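Local coordinates for CELL WALL surface anchor family protein (Streptococcus pneumoniae, PDB 2WW8) that serves as the adhesin of the pneumococcal pilus, probably attaching the bacterium to host cells through an integrin-like domain, at residues F285-K289 and Y352-A356; P390-I396 and H515-W521; G753-Q759 and Y778-T783. One frame throughout, in Å; residues are numbered along the deposited sequence.

Contact 1: residues F285-K289 and Y352-A356; sequences FTVEK and YQFGA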
ATOM      1  N   PHE A 285     -33.446 -33.260  12.259  1.00 14.05           N
ATOM      2  CA  PHE A 285     -33.132 -34.674  12.121  1.00 14.96           C
ATOM      3  C   PHE A 285     -33.356 -35.388  13.443  1.00 13.55           C
ATOM      4  O   PHE A 285     -33.280 -34.742  14.485  1.00 14.85           O
ATOM      5  CB  PHE A 285     -31.676 -34.838  11.658  1.00 13.17           C
ATOM      6  CG  PHE A 285     -31.419 -36.205  11.081  1.00 16.89           C
ATOM      7  CD1 PHE A 285     -32.073 -36.581   9.906  1.00 17.77           C
ATOM      8  CD2 PHE A 285     -30.598 -37.114  11.719  1.00 13.14           C
ATOM      9  CE1 PHE A 285     -31.900 -37.841   9.373  1.00 16.62           C
ATOM     10  CE2 PHE A 285     -30.426 -38.401  11.214  1.00 16.50           C
ATOM     11  CZ  PHE A 285     -31.073 -38.753  10.008  1.00 12.80           C
ATOM     12  N   THR A 286     -33.594 -36.704  13.404  1.00 14.26           N
ATOM     13  CA  THR A 286     -33.817 -37.587  14.542  1.00 12.31           C
ATOM     14  C   THR A 286     -32.806 -38.733  14.448  1.00 14.31           C
ATOM     15  O   THR A 286     -32.626 -39.362  13.371  1.00 14.47           O
ATOM     16  CB  THR A 286     -35.249 -38.107  14.562  1.00 13.57           C
ATOM     17  OG1 THR A 286     -36.169 -37.010  14.749  1.00 11.98           O
ATOM     18  CG2 THR A 286     -35.477 -39.082  15.776  1.00 14.18           C
ATOM     19  N   VAL A 287     -32.164 -39.019  15.584  1.00 13.64           N
ATOM     20  CA  VAL A 287     -31.349 -40.238  15.744  1.00 13.90           C
ATOM     21  C   VAL A 287     -31.925 -41.062  16.899  1.00 15.23           C
ATOM     22  O   VAL A 287     -32.571 -40.497  17.776  1.00 12.58           O
ATOM     23  CB  VAL A 287     -29.851 -39.991  16.038  1.00 13.33           C
ATOM     24  CG1 VAL A 287     -29.183 -39.391  14.797  1.00 14.92           C
ATOM     25  CG2 VAL A 287     -29.700 -39.125  17.283  1.00 10.69           C
ATOM     26  N   GLU A 288     -31.715 -42.382  16.862  1.00 14.42           N
ATOM     27  CA  GLU A 288     -32.036 -43.235  17.978  1.00 13.44           C
ATOM     28  C   GLU A 288     -30.807 -43.752  18.676  1.00 15.61           C
ATOM     29  O   GLU A 288     -29.754 -43.992  18.051  1.00 14.29           O
ATOM     30  CB  GLU A 288     -32.910 -44.427  17.590  1.00 14.34           C
ATOM     31  CG  GLU A 288     -34.342 -44.074  17.284  1.00 20.83           C
ATOM     32  CD  GLU A 288     -35.181 -45.354  17.079  1.00 32.61           C
ATOM     33  OE1 GLU A 288     -34.926 -46.394  17.745  1.00 34.83           O
ATOM     34  OE2 GLU A 288     -36.111 -45.333  16.253  1.00 34.99           O
ATOM     35  N   LYS A 289     -30.968 -43.953  19.987  1.00 13.39           N
ATOM     36  CA  LYS A 289     -29.879 -44.472  20.798  1.00 13.54           C
ATOM     37  C   LYS A 289     -30.413 -45.487  21.818  1.00 15.02           C
ATOM     38  O   LYS A 289     -31.632 -45.616  21.963  1.00 16.72           O
ATOM     39  CB  LYS A 289     -29.282 -43.301  21.572  1.00 13.87           C
ATOM     40  CG  LYS A 289     -28.548 -42.299  20.716  1.00 16.27           C
ATOM     41  CD  LYS A 289     -27.288 -42.828  20.107  1.00 18.98           C
ATOM     42  CE  LYS A 289     -26.813 -41.749  19.125  1.00 19.80           C
ATOM     43  NZ  LYS A 289     -25.418 -42.091  18.602  1.00 23.17           N
ATOM     44  N   TYR A 352     -23.982 -34.221  20.764  1.00 12.26           N
ATOM     45  CA  TYR A 352     -23.121 -35.425  20.738  1.00 12.49           C
ATOM     46  C   TYR A 352     -23.854 -36.603  20.104  1.00 11.90           C
ATOM     47  O   TYR A 352     -23.242 -37.473  19.436  1.00 12.83           O
ATOM     48  CB  TYR A 352     -22.734 -35.664  22.217  1.00 12.59           C
ATOM     49  CG  TYR A 352     -21.820 -36.856  22.425  1.00 13.23           C
ATOM     50  CD1 TYR A 352     -22.327 -38.157  22.425  1.00 17.13           C
ATOM     51  CD2 TYR A 352     -20.435 -36.670  22.531  1.00 17.50           C
ATOM     52  CE1 TYR A 352     -21.461 -39.267  22.586  1.00 18.81           C
ATOM     53  CE2 TYR A 352     -19.575 -37.762  22.689  1.00 17.42           C
ATOM     54  CZ  TYR A 352     -20.104 -39.022  22.748  1.00 15.37           C
ATOM     55  OH  TYR A 352     -19.263 -40.081  22.922  1.00 25.60           O
ATOM     56  N   GLN A 353     -25.180 -36.649  20.303  1.00 12.63           N
ATOM     57  CA  GLN A 353     -25.933 -37.802  19.800  1.00 14.01           C
ATOM     58  C   GLN A 353     -25.904 -37.859  18.269  1.00 16.24           C
ATOM     59  O   GLN A 353     -26.245 -38.905  17.733  1.00 17.99           O
ATOM     60  CB  GLN A 353     -27.380 -37.835  20.305  1.00 13.86           C
ATOM     61  CG  GLN A 353     -27.451 -37.523  21.859  1.00 12.14           C
ATOM     62  CD  GLN A 353     -26.622 -38.496  22.694  1.00 18.06           C
ATOM     63  OE1 GLN A 353     -26.589 -39.693  22.382  1.00 17.14           O
ATOM     64  NE2 GLN A 353     -25.961 -37.997  23.754  1.00 15.13           N
ATOM     65  N   PHE A 354     -25.506 -36.769  17.592  1.00 14.34           N
ATOM     66  CA  PHE A 354     -25.484 -36.703  16.130  1.00 13.80           C
ATOM     67  C   PHE A 354     -24.103 -36.858  15.537  1.00 12.77           C
ATOM     68  O   PHE A 354     -23.899 -36.626  14.328  1.00 12.42           O
ATOM     69  CB  PHE A 354     -26.124 -35.347  15.703  1.00 15.72           C
ATOM     70  CG  PHE A 354     -27.601 -35.277  16.054  1.00 13.96           C
ATOM     71  CD1 PHE A 354     -28.021 -35.039  17.353  1.00 13.81           C
ATOM     72  CD2 PHE A 354     -28.557 -35.559  15.090  1.00 15.07           C
ATOM     73  CE1 PHE A 354     -29.381 -35.024  17.675  1.00 17.59           C
ATOM     74  CE2 PHE A 354     -29.948 -35.541  15.412  1.00 12.89           C
ATOM     75  CZ  PHE A 354     -30.334 -35.315  16.685  1.00 13.87           C
ATOM     76  N   GLY A 355     -23.121 -37.263  16.351  1.00 14.38           N
ATOM     77  CA  GLY A 355     -21.729 -37.225  15.853  1.00 13.53           C
ATOM     78  C   GLY A 355     -21.043 -38.555  15.574  1.00 13.40           C
ATOM     79  O   GLY A 355     -19.849 -38.676  15.865  1.00 13.09           O
ATOM     80  N   ALA A 356     -21.771 -39.557  15.099  1.00 13.67           N
ATOM     81  CA  ALA A 356     -21.182 -40.814  14.651  1.00 13.85           C
ATOM     82  C   ALA A 356     -20.746 -40.655  13.158  1.00 14.85           C
ATOM     83  O   ALA A 356     -20.689 -39.535  12.661  1.00 16.43           O
ATOM     84  CB  ALA A 356     -22.207 -41.953  14.760  1.00 15.40           C
TER
HETATM   85  O   HOH W   1     -25.947 -41.210  15.677  1.00 16.77           O
HETATM   86  O   HOH W   2     -23.100 -40.188  19.129  1.00 30.21           O
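Val287 lies over one face of the Phe354 ring: its CG2 is 4.0 Å from the ring centroid and 14° off the normal, a CH-pi contact. The edge of the Phe354 ring touches the edge of the Phe285 ring, Phe285 CD2 4.1 Å from Phe354 CE2. Phe285, Val287 and Lys289, alternating with Thr286 and Glu288, all project toward the loop. The Lys289 side chain runs along Gln353, its CE 3.2 Å from Gln353 O, and two waters tie its ammonium to the loop: Lys289 NZ donates to water 1 (3.1 Å) and water 2 (3.0 Å), which donate to Gln353 O (3.1 Å) and Tyr352 O (2.7 Å). Lys289 NZ also bonds Asp444 O. Asn235, which bonds Tyr352 O and Gly355, lies in sequence between the magnesium ligands Ser234 and Ser236, the ion about 12 Å from the Lys289 side chain. Strand 284-292, paired with strand 311-315, thus packs on the loop leading to helix 359-373, beside the Asp-x-Ser-x-Ser metal loop of an integrin I-like domain.

Contact 2: residues P390-I396 and H515-W521; sequences PTMSYPI and HGDPTRW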
ATOM      1  N   PRO A 390     -16.821 -46.344   8.940  1.00 14.90           N
ATOM      2  CA  PRO A 390     -18.259 -46.143   9.122  1.00 13.49           C
ATOM      3  C   PRO A 390     -18.790 -46.924  10.333  1.00 12.33           C
ATOM      4  O   PRO A 390     -18.326 -48.009  10.646  1.00 13.32           O
ATOM      5  CB  PRO A 390     -18.904 -46.686   7.815  1.00 13.29           C
ATOM      6  CG  PRO A 390     -17.855 -47.603   7.145  1.00 13.89           C
ATOM      7  CD  PRO A 390     -16.495 -47.015   7.643  1.00 16.69           C
ATOM      8  N   THR A 391     -19.804 -46.375  10.996  1.00 13.48           N
ATOM      9  CA  THR A 391     -20.399 -46.992  12.140  1.00 14.45           C
ATOM     10  C   THR A 391     -21.930 -46.918  11.983  1.00 14.81           C
ATOM     11  O   THR A 391     -22.657 -47.237  12.933  1.00 14.33           O
ATOM     12  CB  THR A 391     -19.962 -46.324  13.478  1.00 14.35           C
ATOM     13  OG1 THR A 391     -20.239 -44.926  13.417  1.00 15.46           O
ATOM     14  CG2 THR A 391     -18.449 -46.551  13.838  1.00 12.80           C
ATOM     15  N   MET A 392     -22.384 -46.526  10.792  1.00 12.95           N
ATOM     16  CA  MET A 392     -23.744 -46.545  10.345  1.00 12.70           C
ATOM     17  C   MET A 392     -23.793 -46.868   8.846  1.00 14.18           C
ATOM     18  O   MET A 392     -22.844 -46.545   8.120  1.00 14.72           O
ATOM     19  CB  MET A 392     -24.335 -45.125  10.530  1.00 11.63           C
ATOM     20  CG  MET A 392     -24.471 -44.868  12.032  1.00 13.40           C
ATOM     21  SD  MET A 392     -25.154 -43.212  12.418  1.00 17.38           S
ATOM     22  CE  MET A 392     -26.879 -43.419  11.999  1.00 18.37           C
ATOM     23  N   SER A 393     -24.892 -47.431   8.368  1.00 12.95           N
ATOM     24  CA  SER A 393     -25.003 -47.683   6.917  1.00 12.63           C
ATOM     25  C   SER A 393     -26.505 -47.850   6.637  1.00 14.82           C
ATOM     26  O   SER A 393     -27.298 -48.078   7.577  1.00 15.32           O
ATOM     27  CB  SER A 393     -24.227 -48.982   6.561  1.00 13.27           C
ATOM     28  OG  SER A 393     -24.647 -50.065   7.384  1.00 14.16           O
ATOM     29  N   TYR A 394     -26.920 -47.763   5.376  1.00 13.79           N
ATOM     30  CA  TYR A 394     -28.300 -48.110   4.984  1.00 13.54           C
ATOM     31  C   TYR A 394     -28.408 -49.618   4.784  1.00 12.24           C
ATOM     32  O   TYR A 394     -27.460 -50.230   4.344  1.00 14.01           O
ATOM     33  CB  TYR A 394     -28.737 -47.403   3.707  1.00 12.29           C
ATOM     34  CG  TYR A 394     -29.007 -45.909   3.911  1.00 12.48           C
ATOM     35  CD1 TYR A 394     -30.090 -45.455   4.647  1.00 14.46           C
ATOM     36  CD2 TYR A 394     -28.239 -44.973   3.243  1.00 16.19           C
ATOM     37  CE1 TYR A 394     -30.366 -44.093   4.783  1.00 11.08           C
ATOM     38  CE2 TYR A 394     -28.508 -43.627   3.315  1.00 15.32           C
ATOM     39  CZ  TYR A 394     -29.561 -43.194   4.092  1.00 15.63           C
ATOM     40  OH  TYR A 394     -29.739 -41.840   4.203  1.00 11.68           O
ATOM     41  N   PRO A 395     -29.547 -50.220   5.144  1.00 12.91           N
ATOM     42  CA  PRO A 395     -29.738 -51.668   5.026  1.00 13.54           C
ATOM     43  C   PRO A 395     -29.912 -52.050   3.533  1.00 14.46           C
ATOM     44  O   PRO A 395     -30.548 -51.324   2.762  1.00 13.11           O
ATOM     45  CB  PRO A 395     -31.039 -51.936   5.826  1.00 13.21           C
ATOM     46  CG  PRO A 395     -31.838 -50.659   5.695  1.00 12.31           C
ATOM     47  CD  PRO A 395     -30.744 -49.552   5.689  1.00 14.30           C
ATOM     48  N   ILE A 396     -29.342 -53.189   3.164  1.00 13.78           N
ATOM     49  CA  ILE A 396     -29.621 -53.844   1.914  1.00 14.50           C
ATOM     50  C   ILE A 396     -31.050 -54.393   2.068  1.00 16.77           C
ATOM     51  O   ILE A 396     -31.441 -54.905   3.155  1.00 15.93           O
ATOM     52  CB  ILE A 396     -28.610 -54.943   1.759  1.00 14.93           C
ATOM     53  CG1 ILE A 396     -27.224 -54.277   1.714  1.00 13.29           C
ATOM     54  CG2 ILE A 396     -28.933 -55.888   0.546  1.00 11.65           C
ATOM     55  CD1 ILE A 396     -26.062 -55.269   1.728  1.00 12.09           C
ATOM     56  N   HIS A 515     -20.387 -52.371   8.881  1.00 12.83           N
ATOM     57  CA  HIS A 515     -20.854 -51.250   8.083  1.00 13.63           C
ATOM     58  C   HIS A 515     -19.915 -50.974   6.884  1.00 15.56           C
ATOM     59  O   HIS A 515     -20.308 -50.225   5.999  1.00 17.91           O
ATOM     60  CB  HIS A 515     -20.959 -49.991   8.958  1.00 13.38           C
ATOM     61  CG  HIS A 515     -21.970 -50.173  10.038  1.00 14.94           C
ATOM     62  ND1 HIS A 515     -23.334 -50.225   9.824  1.00 15.93           N
ATOM     63  CD2 HIS A 515     -21.785 -50.485  11.344  1.00 14.84           C
ATOM     64  CE1 HIS A 515     -23.951 -50.520  10.960  1.00 14.44           C
ATOM     65  NE2 HIS A 515     -23.027 -50.682  11.898  1.00 16.24           N
ATOM     66  N   GLY A 516     -18.753 -51.610   6.827  1.00 14.21           N
ATOM     67  CA  GLY A 516     -17.819 -51.387   5.711  1.00 16.50           C
ATOM     68  C   GLY A 516     -18.307 -52.044   4.447  1.00 16.14           C
ATOM     69  O   GLY A 516     -18.315 -51.377   3.435  1.00 16.58           O
ATOM     70  N   ASP A 517     -18.703 -53.310   4.511  1.00 15.09           N
ATOM     71  CA  ASP A 517     -19.145 -54.060   3.355  1.00 16.48           C
ATOM     72  C   ASP A 517     -20.295 -53.375   2.598  1.00 15.23           C
ATOM     73  O   ASP A 517     -20.169 -53.224   1.382  1.00 13.38           O
ATOM     74  CB  ASP A 517     -19.471 -55.543   3.642  1.00 16.17           C
ATOM     75  CG  ASP A 517     -18.243 -56.349   4.005  1.00 20.14           C
ATOM     76  OD1 ASP A 517     -17.168 -55.992   3.493  1.00 21.74           O
ATOM     77  OD2 ASP A 517     -18.336 -57.328   4.792  1.00 17.72           O
ATOM     78  N   PRO A 518     -21.399 -53.014   3.276  1.00 14.86           N
ATOM     79  CA  PRO A 518     -22.407 -52.315   2.529  1.00 15.14           C
ATOM     80  C   PRO A 518     -21.978 -50.973   1.959  1.00 16.21           C
ATOM     81  O   PRO A 518     -22.446 -50.624   0.850  1.00 16.30           O
ATOM     82  CB  PRO A 518     -23.571 -52.151   3.520  1.00 17.00           C
ATOM     83  CG  PRO A 518     -22.916 -52.298   4.866  1.00 15.19           C
ATOM     84  CD  PRO A 518     -21.869 -53.348   4.635  1.00 14.92           C
ATOM     85  N   THR A 519     -21.146 -50.229   2.698  1.00 15.57           N
ATOM     86  CA  THR A 519     -20.679 -48.948   2.190  1.00 13.49           C
ATOM     87  C   THR A 519     -19.823 -49.162   0.932  1.00 15.25           C
ATOM     88  O   THR A 519     -19.973 -48.437  -0.065  1.00 14.41           O
ATOM     89  CB  THR A 519     -19.944 -48.155   3.279  1.00 15.68           C
ATOM     90  OG1 THR A 519     -20.794 -48.065   4.441  1.00 15.70           O
ATOM     91  CG2 THR A 519     -19.535 -46.779   2.700  1.00 12.12           C
ATOM     92  N   ARG A 520     -18.940 -50.161   0.976  1.00 12.73           N
ATOM     93  CA  ARG A 520     -18.099 -50.490  -0.139  1.00 13.43           C
ATOM     94  C   ARG A 520     -18.886 -51.022  -1.345  1.00 13.13           C
ATOM     95  O   ARG A 520     -18.642 -50.618  -2.493  1.00 12.78           O
ATOM     96  CB  ARG A 520     -17.022 -51.514   0.297  1.00 12.89           C
ATOM     97  CG  ARG A 520     -16.226 -52.044  -0.830  1.00 12.01           C
ATOM     98  CD  ARG A 520     -15.048 -52.918  -0.306  1.00 16.20           C
ATOM     99  NE  ARG A 520     -15.582 -54.039   0.453  1.00 14.38           N
ATOM    100  CZ  ARG A 520     -15.936 -55.208  -0.083  1.00 19.97           C
ATOM    101  NH1 ARG A 520     -15.846 -55.440  -1.390  1.00 16.66           N
ATOM    102  NH2 ARG A 520     -16.387 -56.161   0.708  1.00 18.35           N
ATOM    103  N   TRP A 521     -19.858 -51.902  -1.128  1.00 13.25           N
ATOM    104  CA  TRP A 521     -20.724 -52.329  -2.208  1.00 12.59           C
ATOM    105  C   TRP A 521     -21.534 -51.180  -2.804  1.00 13.25           C
ATOM    106  O   TRP A 521     -21.746 -51.161  -4.046  1.00 11.47           O
ATOM    107  CB  TRP A 521     -21.658 -53.452  -1.715  1.00 12.08           C
ATOM    108  CG  TRP A 521     -20.924 -54.672  -1.326  1.00 13.43           C
ATOM    109  CD1 TRP A 521     -19.764 -55.145  -1.860  1.00 14.55           C
ATOM    110  CD2 TRP A 521     -21.348 -55.644  -0.366  1.00 13.47           C
ATOM    111  NE1 TRP A 521     -19.427 -56.338  -1.265  1.00 16.68           N
ATOM    112  CE2 TRP A 521     -20.365 -56.646  -0.320  1.00 16.74           C
ATOM    113  CE3 TRP A 521     -22.437 -55.729   0.495  1.00 15.12           C
ATOM    114  CZ2 TRP A 521     -20.463 -57.753   0.527  1.00 17.33           C
ATOM    115  CZ3 TRP A 521     -22.532 -56.823   1.353  1.00 15.43           C
ATOM    116  CH2 TRP A 521     -21.560 -57.802   1.362  1.00 15.55           C
TER
HETATM  117  O   HOH W   3     -21.699 -45.878   5.881  1.00 17.20           O
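Pro390 begins the contact by packing on Gly516 and Thr519, its CG 4.0 Å from both Gly516 CA and Thr519 OG1, while its CB lies 4.1 Å from His515 CB. Thr391 turns its side chain away, but its carbonyl sits over the His515 imidazole, 3.6 Å from Thr391 O to His515 NE2. Met392 CA lies over the same ring, and Met392 O receives a hydrogen bond from water 3 (2.6 Å), which also donates to Thr519 OG1 (2.8 Å). That hydroxyl donates to His515 O (2.7 Å), four residues back. Ser393 makes the direct polar link, a 2.8 Å hydrogen bond between Ser393 OG and His515 ND1. Tyr394 leads off to Glu437, and Ile396 CD1 lies 3.9 Å from Trp521 CE3 at the ring edge. The loop after parallel strand 379-386, which carries the magnesium ligand Asp387, thus packs on helix 516-526, which supplies the calcium ligand Asn526, in a domain consistent with the integrin I-like fold. Helix 359-373 packs on Pro390, Ser393 and Tyr394, helix 549-558 places Phe555 against Pro390 and Thr519, and strand 442-443 pairs with the short, weakly bonded strand at about 392-393.

Contact 3: residues G753-Q759 and Y778-T783; sequences GAVFSLQ and YQNVRT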
ATOM      1  N   GLY A 753      43.171  87.184  -5.447  1.00 19.42           N
ATOM      2  CA  GLY A 753      43.431  87.914  -4.233  1.00 20.30           C
ATOM      3  C   GLY A 753      42.207  88.420  -3.494  1.00 20.25           C
ATOM      4  O   GLY A 753      42.376  89.152  -2.526  1.00 20.46           O
ATOM      5  N   ALA A 754      40.989  88.050  -3.905  1.00 19.67           N
ATOM      6  CA  ALA A 754      39.820  88.359  -3.051  1.00 19.39           C
ATOM      7  C   ALA A 754      39.720  87.281  -1.973  1.00 19.28           C
ATOM      8  O   ALA A 754      40.142  86.149  -2.206  1.00 20.10           O
ATOM      9  CB  ALA A 754      38.498  88.432  -3.868  1.00 18.05           C
ATOM     10  N   VAL A 755      39.135  87.609  -0.830  1.00 18.04           N
ATOM     11  CA  VAL A 755      39.028  86.666   0.289  1.00 17.89           C
ATOM     12  C   VAL A 755      37.562  86.520   0.708  1.00 17.60           C
ATOM     13  O   VAL A 755      36.872  87.508   0.942  1.00 18.42           O
ATOM     14  CB  VAL A 755      39.896  87.116   1.476  1.00 16.85           C
ATOM     15  CG1 VAL A 755      39.680  86.218   2.694  1.00 17.16           C
ATOM     16  CG2 VAL A 755      41.395  87.184   1.068  1.00 18.16           C
ATOM     17  N   PHE A 756      37.070  85.290   0.786  1.00 17.41           N
ATOM     18  CA  PHE A 756      35.663  85.041   1.087  1.00 18.01           C
ATOM     19  C   PHE A 756      35.560  83.982   2.177  1.00 19.00           C
ATOM     20  O   PHE A 756      36.497  83.195   2.342  1.00 18.55           O
ATOM     21  CB  PHE A 756      34.973  84.460  -0.145  1.00 17.59           C
ATOM     22  CG  PHE A 756      34.730  85.471  -1.251  1.00 16.94           C
ATOM     23  CD1 PHE A 756      35.765  85.881  -2.075  1.00 16.09           C
ATOM     24  CD2 PHE A 756      33.461  85.975  -1.483  1.00 17.99           C
ATOM     25  CE1 PHE A 756      35.553  86.774  -3.102  1.00 15.79           C
ATOM     26  CE2 PHE A 756      33.233  86.897  -2.508  1.00 15.64           C
ATOM     27  CZ  PHE A 756      34.275  87.289  -3.317  1.00 13.29           C
ATOM     28  N   SER A 757      34.425  83.950   2.870  1.00 18.45           N
ATOM     29  CA  SER A 757      34.160  82.934   3.858  1.00 19.30           C
ATOM     30  C   SER A 757      32.744  82.451   3.619  1.00 20.42           C
ATOM     31  O   SER A 757      31.833  83.262   3.485  1.00 20.50           O
ATOM     32  CB  SER A 757      34.320  83.496   5.272  1.00 19.53           C
ATOM     33  OG  SER A 757      35.688  83.761   5.534  1.00 17.75           O
ATOM     34  N   LEU A 758      32.569  81.131   3.572  1.00 21.25           N
ATOM     35  CA  LEU A 758      31.251  80.504   3.435  1.00 22.43           C
ATOM     36  C   LEU A 758      30.635  80.228   4.808  1.00 23.17           C
ATOM     37  O   LEU A 758      31.195  79.453   5.578  1.00 23.82           O
ATOM     38  CB  LEU A 758      31.353  79.212   2.611  1.00 20.63           C
ATOM     39  CG  LEU A 758      30.063  78.492   2.188  1.00 21.57           C
ATOM     40  CD1 LEU A 758      28.936  79.407   1.670  1.00 17.65           C
ATOM     41  CD2 LEU A 758      30.392  77.374   1.160  1.00 15.41           C
ATOM     42  N   GLN A 759      29.507  80.863   5.119  1.00 23.99           N
ATOM     43  CA  GLN A 759      28.826  80.619   6.393  1.00 24.57           C
ATOM     44  C   GLN A 759      27.664  79.655   6.243  1.00 25.29           C
ATOM     45  O   GLN A 759      27.053  79.578   5.178  1.00 23.87           O
ATOM     46  CB  GLN A 759      28.307  81.914   7.009  1.00 25.37           C
ATOM     47  CG  GLN A 759      29.373  82.994   7.157  1.00 27.41           C
ATOM     48  CD  GLN A 759      30.288  82.741   8.329  1.00 32.09           C
ATOM     49  OE1 GLN A 759      31.355  82.129   8.208  1.00 32.40           O
ATOM     50  NE2 GLN A 759      29.851  83.199   9.498  1.00 34.30           N
ATOM     51  N   TYR A 778      36.563  76.462   4.303  1.00 26.22           N
ATOM     52  CA  TYR A 778      35.973  77.525   3.497  1.00 25.07           C
ATOM     53  C   TYR A 778      35.887  78.845   4.275  1.00 25.39           C
ATOM     54  O   TYR A 778      34.932  79.612   4.138  1.00 25.60           O
ATOM     55  CB  TYR A 778      34.606  77.092   2.953  1.00 23.95           C
ATOM     56  CG  TYR A 778      34.687  75.887   2.049  1.00 22.57           C
ATOM     57  CD1 TYR A 778      35.771  75.708   1.188  1.00 19.54           C
ATOM     58  CD2 TYR A 778      33.662  74.928   2.046  1.00 23.44           C
ATOM     59  CE1 TYR A 778      35.846  74.601   0.341  1.00 20.93           C
ATOM     60  CE2 TYR A 778      33.724  73.812   1.207  1.00 24.02           C
ATOM     61  CZ  TYR A 778      34.819  73.655   0.362  1.00 22.42           C
ATOM     62  OH  TYR A 778      34.864  72.563  -0.474  1.00 21.02           O
ATOM     63  N   GLN A 779      36.899  79.102   5.097  1.00 24.79           N
ATOM     64  CA  GLN A 779      37.012  80.348   5.840  1.00 24.86           C
ATOM     65  C   GLN A 779      38.253  81.023   5.281  1.00 24.67           C
ATOM     66  O   GLN A 779      39.282  80.347   5.138  1.00 24.26           O
ATOM     67  CB  GLN A 779      37.140  80.053   7.330  1.00 25.11           C
ATOM     68  CG  GLN A 779      35.840  79.517   7.870  1.00 26.03           C
ATOM     69  CD  GLN A 779      34.899  80.640   8.202  1.00 30.14           C
ATOM     70  OE1 GLN A 779      35.309  81.640   8.807  1.00 32.45           O
ATOM     71  NE2 GLN A 779      33.637  80.492   7.817  1.00 30.10           N
ATOM     72  N   ASN A 780      38.127  82.303   4.904  1.00 23.41           N
ATOM     73  CA  ASN A 780      39.251  83.049   4.326  1.00 23.63           C
ATOM     74  C   ASN A 780      39.834  82.403   3.089  1.00 22.88           C
ATOM     75  O   ASN A 780      41.037  82.194   2.998  1.00 22.34           O
ATOM     76  CB  ASN A 780      40.402  83.173   5.336  1.00 24.07           C
ATOM     77  CG  ASN A 780      40.104  84.174   6.419  1.00 26.42           C
ATOM     78  OD1 ASN A 780      38.966  84.344   6.854  1.00 28.42           O
ATOM     79  ND2 ASN A 780      41.145  84.865   6.854  1.00 32.92           N
ATOM     80  N   VAL A 781      38.991  82.048   2.136  1.00 23.38           N
ATOM     81  CA  VAL A 781      39.522  81.423   0.935  1.00 22.89           C
ATOM     82  C   VAL A 781      39.907  82.574   0.015  1.00 23.16           C
ATOM     83  O   VAL A 781      39.135  83.500  -0.199  1.00 22.16           O
ATOM     84  CB  VAL A 781      38.552  80.419   0.296  1.00 23.36           C
ATOM     85  CG1 VAL A 781      38.104  79.422   1.348  1.00 23.01           C
ATOM     86  CG2 VAL A 781      37.327  81.127  -0.256  1.00 22.77           C
ATOM     87  N   ARG A 782      41.133  82.505  -0.489  1.00 22.85           N
ATOM     88  CA  ARG A 782      41.687  83.562  -1.303  1.00 23.24           C
ATOM     89  C   ARG A 782      41.649  83.054  -2.748  1.00 22.94           C
ATOM     90  O   ARG A 782      42.151  81.953  -3.011  1.00 23.62           O
ATOM     91  CB  ARG A 782      43.127  83.803  -0.849  1.00 22.92           C
ATOM     92  CG  ARG A 782      43.842  84.863  -1.640  1.00 26.20           C
ATOM     93  CD  ARG A 782      45.183  85.157  -0.972  1.00 32.80           C
ATOM     94  NE  ARG A 782      45.849  86.305  -1.588  1.00 34.51           N
ATOM     95  CZ  ARG A 782      45.720  87.563  -1.166  1.00 36.11           C
ATOM     96  NH1 ARG A 782      44.951  87.860  -0.113  1.00 31.31           N
ATOM     97  NH2 ARG A 782      46.370  88.520  -1.818  1.00 33.77           N
ATOM     98  N   THR A 783      41.077  83.820  -3.673  1.00 20.02           N
ATOM     99  CA  THR A 783      41.030  83.443  -5.088  1.00 19.09           C
ATOM    100  C   THR A 783      42.411  83.459  -5.748  1.00 19.69           C
ATOM    101  O   THR A 783      43.253  84.289  -5.380  1.00 18.96           O
ATOM    102  CB  THR A 783      40.081  84.364  -5.914  1.00 18.84           C
ATOM    103  OG1 THR A 783      40.529  85.740  -5.864  1.00 14.59           O
ATOM    104  CG2 THR A 783      38.625  84.243  -5.421  1.00 19.81           C
TER
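A G1 beta bulge interrupts this antiparallel pairing: Asn780 and Val781 both face Phe756, and Asn780 takes up positive backbone angles (phi 57°, psi 50°). The extra residue turns Asn780 N toward a side chain, donating to Ser757 OG at 2.9 Å, while Val781 N bonds Phe756 O at 2.8 Å and Phe756 N returns the bond to Val781 O at 2.9 Å. Beyond the bulge, Val755 and Arg782 form a non-hydrogen-bonded pair with CA atoms 4.4 Å apart; past the strand ends, Thr783 N still bonds Ala754 O (2.9 Å) and Gly753 N bonds Thr783 O (2.9 Å). The Thr783 hydroxyl adds a bond, Ala754 N to Thr783 OG1 at 3.1 Å, and itself reaches Leu751 O. At the other end Leu758 N donates to Tyr778 O (2.9 Å), and Gln779 NE2 to Gln759 OE1 (2.8 Å). Phe756 and Val781 share one face of the sheet, CB to CG2 4.1 Å, and both touch Leu789 of strand 788-794, whereas Val755 and Arg782 occupy the other. Ser757 OG also bonds Asn804 on strand 797-805, the neighbour of strand 755-761 in this prealbumin-like domain. With most of its bonds made by backbone groups, the register depends largely on main-chain geometry; serine, threonine and glutamine side chains extend the bonding where regular pairing breaks down.

Along the chain the contacts follow in series, contact 1 closing before contact 2 opens and contact 2 before contact 3. Contacts 1 and 2 share the domain that holds the magnesium site and the calcium site of Asp367, Asn526 and Asp530, built on parallel strands in the order 269-275, 225-232, 379-386, 533-539, 566-569; contact 1 lies on a separate antiparallel sheet. Their centres are about 17 Å apart, and Ala356 CB meets Thr391 OG1 at 3.8 Å. Contact 3 belongs to the C-terminal prealbumin-like domain, its centre about 139 Å from that of contact 1 and 146 Å from that of contact 2. The elongated adhesin thus separates its integrin-like region, probably host-binding, from this distant beta domain.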